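Side-chain contacts in alcohol dehydrogenase (Escherichia coli, PDB 5VM2), which is of unknown substrate specificity but probably oxidises or reduces alcohols with NAD(H) or NADP(H), as other zinc-containing alcohol dehydrogenases do: residues A197-L202 and A227-F232; D239-T244 and K252-L257. All coordinates share one frame; numbering follows the deposited sequence.

Contact 1: residues A197-L202 and A227-F232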
# COMPACT_ATOMS: atom_id res chain seq x y z
N ALA A 197 18.26 -4.74 7.68
CA ALA A 197 18.71 -3.37 7.83
C ALA A 197 17.74 -2.45 7.11
O ALA A 197 17.27 -2.76 6.01
CB ALA A 197 20.13 -3.18 7.27
N VAL A 198 17.40 -1.33 7.75
CA VAL A 198 16.46 -0.36 7.20
C VAL A 198 17.14 1.00 7.13
O VAL A 198 17.71 1.46 8.12
CB VAL A 198 15.17 -0.28 8.03
CG1 VAL A 198 14.27 0.83 7.51
CG2 VAL A 198 14.44 -1.62 8.02
N VAL A 199 17.06 1.63 5.96
CA VAL A 199 17.75 2.88 5.67
C VAL A 199 16.71 3.96 5.39
O VAL A 199 15.81 3.75 4.57
CB VAL A 199 18.70 2.73 4.47
CG1 VAL A 199 19.44 4.03 4.21
CG2 VAL A 199 19.67 1.57 4.68
N ASP A 200 16.84 5.10 6.05
CA ASP A 200 16.04 6.28 5.72
C ASP A 200 16.83 7.51 6.13
O ASP A 200 18.01 7.43 6.49
CB ASP A 200 14.66 6.22 6.40
CG ASP A 200 13.70 7.25 5.83
OD1 ASP A 200 12.66 6.86 5.27
OD2 ASP A 200 14.00 8.46 5.94
N VAL A 201 16.18 8.68 6.10
CA VAL A 201 16.83 9.94 6.43
C VAL A 201 16.12 10.68 7.55
O VAL A 201 16.58 11.75 7.95
CB VAL A 201 16.96 10.85 5.19
CG1 VAL A 201 17.91 10.24 4.18
CG2 VAL A 201 15.58 11.12 4.57
N LEU A 202 15.02 10.15 8.08
CA LEU A 202 14.25 10.80 9.13
C LEU A 202 14.30 9.94 10.39
O LEU A 202 13.94 8.76 10.35
CB LEU A 202 12.81 11.05 8.68
CG LEU A 202 12.67 12.12 7.61
CD1 LEU A 202 11.27 12.13 7.01
CD2 LEU A 202 13.02 13.50 8.16
N ALA A 227 28.77 2.14 3.11
CA ALA A 227 29.72 1.59 4.07
C ALA A 227 29.01 0.85 5.20
O ALA A 227 29.42 -0.24 5.59
CB ALA A 227 30.59 2.72 4.63
N ARG A 228 27.94 1.45 5.74
CA ARG A 228 27.21 0.81 6.83
C ARG A 228 26.57 -0.50 6.37
O ARG A 228 26.53 -1.47 7.13
CB ARG A 228 26.15 1.77 7.37
CG ARG A 228 26.73 2.98 8.09
CD ARG A 228 27.30 2.61 9.46
NE ARG A 228 26.30 1.97 10.31
CZ ARG A 228 26.26 0.66 10.57
NH1 ARG A 228 27.17 -0.15 10.03
NH2 ARG A 228 25.31 0.16 11.35
N CYS A 229 26.06 -0.54 5.14
CA CYS A 229 25.48 -1.77 4.62
C CYS A 229 26.54 -2.83 4.36
O CYS A 229 26.31 -4.02 4.60
CB CYS A 229 24.69 -1.47 3.34
SG CYS A 229 23.09 -0.66 3.62
N GLN A 230 27.71 -2.42 3.87
CA GLN A 230 28.80 -3.37 3.65
C GLN A 230 29.27 -3.96 4.97
O GLN A 230 29.60 -5.15 5.04
CB GLN A 230 29.95 -2.69 2.91
CG GLN A 230 29.71 -2.50 1.42
CD GLN A 230 29.41 -3.81 0.72
OE1 GLN A 230 28.25 -4.18 0.52
NE2 GLN A 230 30.46 -4.53 0.33
N GLN A 231 29.32 -3.15 6.03
CA GLN A 231 29.57 -3.70 7.36
C GLN A 231 28.47 -4.68 7.76
O GLN A 231 28.75 -5.78 8.23
CB GLN A 231 29.68 -2.56 8.38
CG GLN A 231 29.77 -3.04 9.82
CD GLN A 231 29.65 -1.91 10.82
OE1 GLN A 231 29.88 -0.75 10.49
NE2 GLN A 231 29.28 -2.25 12.05
N PHE A 232 27.22 -4.28 7.55
CA PHE A 232 26.08 -5.13 7.92
C PHE A 232 26.16 -6.49 7.23
O PHE A 232 25.85 -7.52 7.84
CB PHE A 232 24.78 -4.40 7.58
CG PHE A 232 23.55 -5.26 7.62
CD1 PHE A 232 22.82 -5.50 6.46
CD2 PHE A 232 23.10 -5.80 8.81
CE1 PHE A 232 21.68 -6.29 6.49
CE2 PHE A 232 21.96 -6.59 8.85
CZ PHE A 232 21.25 -6.83 7.70

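Contact 2: residues D239-T244 and K252-L257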
# COMPACT_ATOMS: atom_id res chain seq x y z
N ASP A 239 21.30 -10.43 0.48
CA ASP A 239 20.57 -11.36 -0.38
C ASP A 239 19.46 -10.64 -1.15
O ASP A 239 19.24 -10.92 -2.34
CB ASP A 239 19.96 -12.48 0.46
CG ASP A 239 21.01 -13.37 1.08
OD1 ASP A 239 21.58 -12.98 2.12
OD2 ASP A 239 21.26 -14.46 0.52
N ILE A 240 18.74 -9.75 -0.49
CA ILE A 240 17.61 -9.04 -1.10
C ILE A 240 17.70 -7.58 -0.68
O ILE A 240 17.89 -7.29 0.50
CB ILE A 240 16.26 -9.63 -0.66
CG1 ILE A 240 16.17 -11.13 -0.96
CG2 ILE A 240 15.13 -8.88 -1.32
CD1 ILE A 240 15.16 -11.87 -0.09
N VAL A 241 17.58 -6.68 -1.65
CA VAL A 241 17.45 -5.25 -1.37
C VAL A 241 16.08 -4.82 -1.85
O VAL A 241 15.75 -5.00 -3.03
CB VAL A 241 18.56 -4.43 -2.04
CG1 VAL A 241 18.41 -2.96 -1.66
CG2 VAL A 241 19.94 -4.94 -1.65
N PHE A 242 15.29 -4.26 -0.95
CA PHE A 242 14.01 -3.68 -1.29
C PHE A 242 14.17 -2.17 -1.43
O PHE A 242 14.71 -1.52 -0.53
CB PHE A 242 12.96 -3.98 -0.22
CG PHE A 242 12.60 -5.43 -0.11
CD1 PHE A 242 13.29 -6.26 0.75
CD2 PHE A 242 11.57 -5.95 -0.87
CE1 PHE A 242 12.96 -7.61 0.86
CE2 PHE A 242 11.23 -7.30 -0.77
CZ PHE A 242 11.93 -8.13 0.10
N GLU A 243 13.72 -1.64 -2.56
CA GLU A 243 13.63 -0.20 -2.76
C GLU A 243 12.16 0.20 -2.60
O GLU A 243 11.31 -0.25 -3.37
CB GLU A 243 14.17 0.21 -4.13
CG GLU A 243 14.54 1.67 -4.24
CD GLU A 243 13.33 2.57 -4.33
OE1 GLU A 243 13.35 3.67 -3.73
OE2 GLU A 243 12.34 2.18 -4.99
N THR A 244 11.87 1.02 -1.59
CA THR A 244 10.49 1.30 -1.22
C THR A 244 10.15 2.78 -1.16
O THR A 244 8.96 3.11 -1.07
CB THR A 244 10.16 0.68 0.15
OG1 THR A 244 10.83 1.43 1.18
CG2 THR A 244 10.61 -0.77 0.22
N LYS A 252 19.30 3.90 -7.58
CA LYS A 252 20.68 3.90 -8.05
C LYS A 252 21.63 3.30 -7.03
O LYS A 252 22.70 2.79 -7.40
CB LYS A 252 21.09 5.33 -8.39
CG LYS A 252 22.40 5.48 -9.14
CD LYS A 252 22.49 6.88 -9.73
CE LYS A 252 23.89 7.19 -10.22
NZ LYS A 252 24.32 6.28 -11.32
N GLN A 253 21.27 3.34 -5.74
CA GLN A 253 22.11 2.80 -4.68
C GLN A 253 22.07 1.27 -4.64
O GLN A 253 23.08 0.64 -4.33
CB GLN A 253 21.67 3.34 -3.32
CG GLN A 253 22.40 4.59 -2.85
CD GLN A 253 21.93 5.04 -1.47
OE1 GLN A 253 21.00 4.46 -0.91
NE2 GLN A 253 22.56 6.07 -0.93
N ALA A 254 20.90 0.68 -4.92
CA ALA A 254 20.72 -0.75 -4.71
C ALA A 254 21.76 -1.63 -5.41
O ALA A 254 22.15 -2.65 -4.81
CB ALA A 254 19.30 -1.16 -5.13
N PRO A 255 22.22 -1.33 -6.63
CA PRO A 255 23.29 -2.17 -7.21
C PRO A 255 24.50 -2.34 -6.32
O PRO A 255 25.12 -3.41 -6.31
CB PRO A 255 23.65 -1.41 -8.50
CG PRO A 255 22.41 -0.71 -8.87
CD PRO A 255 21.72 -0.34 -7.60
N TYR A 256 24.86 -1.30 -5.56
CA TYR A 256 26.04 -1.36 -4.69
C TYR A 256 25.79 -2.10 -3.39
O TYR A 256 26.73 -2.30 -2.62
CB TYR A 256 26.51 0.07 -4.42
CG TYR A 256 26.87 0.81 -5.69
CD1 TYR A 256 25.93 1.59 -6.35
CD2 TYR A 256 28.14 0.70 -6.24
CE1 TYR A 256 26.25 2.26 -7.52
CE2 TYR A 256 28.47 1.36 -7.41
CZ TYR A 256 27.53 2.14 -8.05
OH TYR A 256 27.86 2.80 -9.21
N LEU A 257 24.55 -2.53 -3.13
CA LEU A 257 24.18 -3.11 -1.84
C LEU A 257 23.84 -4.59 -1.90
O LEU A 257 23.77 -5.22 -0.84
CB LEU A 257 22.97 -2.36 -1.26
CG LEU A 257 23.13 -0.84 -1.07
CD1 LEU A 257 21.85 -0.24 -0.53
CD2 LEU A 257 24.29 -0.55 -0.14

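Contact 1: residues A197-L202 and A227-F232
The end of helix 225-232 packs against strand 195-200 from one side of its sheet, and the backbones come closest where Ala-197 and Phe-232 sit 7.6 Å apart, CA to CA. Two small apolar contacts join them. In the first, the methyl of Ala-197 rests over a face of the Phe-232 ring: its CB is 3.7 Å from the ring centroid and 16° off the ring normal, a CH-pi contact displaced toward the CD1-CE1 side. The ring reaches the strand because its CG stands anti to the backbone N (chi1 167°), and the far end of Phe-232, CZ, comes to 3.6 Å from the backbone N of Ala-197. Strand 195-200 belongs to the six-stranded parallel sheet of the Rossmann-type domain, and helix 225-232 covers one face of it over strands 171-175, 195-200 and 216-219; Lys-171 makes a cation-pi contact with Phe-232. Two residues further along the strand, Val-199 turns the same way and its CG2 meets Cys-229 SG at 4.2 Å, a looser touch. At the strand end, Asp-200 OD2 accepts from Leu-202 N at 2.9 Å in an Asx turn, while its OD1 takes the backbone N of Ala-177, within the probable glycine-rich turn.

Contact 2: residues D239-T244 and K252-L257
Val-241, on strand 238-243, meets Ala-254 and Leu-257 with its two methyls, and the side-chain contacts are apolar. Val-241 CG1 packs on Ala-254 CB at 4.0 Å. The backbones are also nearest here, the CA atoms of Val-241 and Ala-254 being 6.5 Å apart. Val-241 CG2 turns to Leu-257, 4.0 Å from its CB, and also lies against the Leu-257 carbonyl group, 3.9 Å from its C. With CG1 anti to the backbone N (chi1 -178°) and CG2 anti to the carbonyl carbon, the branched side chain divides its methyls between the two neighbours. Strand 238-243, helix 248-253 and the adjacent parallel strand 262-267 form a beta-alpha-beta unit of the Rossmann-type domain. Val-241 and Leu-257 both touch Leu-175 of strand 171-175, and Ala-254 touches Ile-264 of strand 262-267.

The polar bonds lie within or around the segments. Leu-257 N donates to Ala-254 O at 2.9 Å, and Tyr-256 N to Gln-253 O at the same length, tying the backbone into turns that present Ala-254 and Leu-257 to the strand. Glu-243 OE1 is hydrogen-bonded to Thr-250 OG1, linking the strand end to helix 248-253.

Three buried residues touching without a polar bond between the segments suggest cohesion mainly by dispersion and the exclusion of water, with little directional constraint from the contact itself.

In the fold
Along the chain contact 1 is complete before the first residue of contact 2, and helix 225-232 leads on to strand 238-243. Their centres are 11 Å apart, and both rest on the same six-stranded parallel sheet, ordered 216-219, 195-200, 171-175, 238-243, 262-267, 286-290. Strand 171-175 runs between strands 195-200 and 238-243, so the contacts cover neighbouring parts of the sheet. The two contacts meet where Cys-229 CB touches Leu-257 CD2 at 3.6 Å. Together they form part of the apolar core of the putative NAD(P)-binding domain, whose glycine-rich turn follows strand 171-175; neither contact includes a ligand of the zinc or magnesium ion.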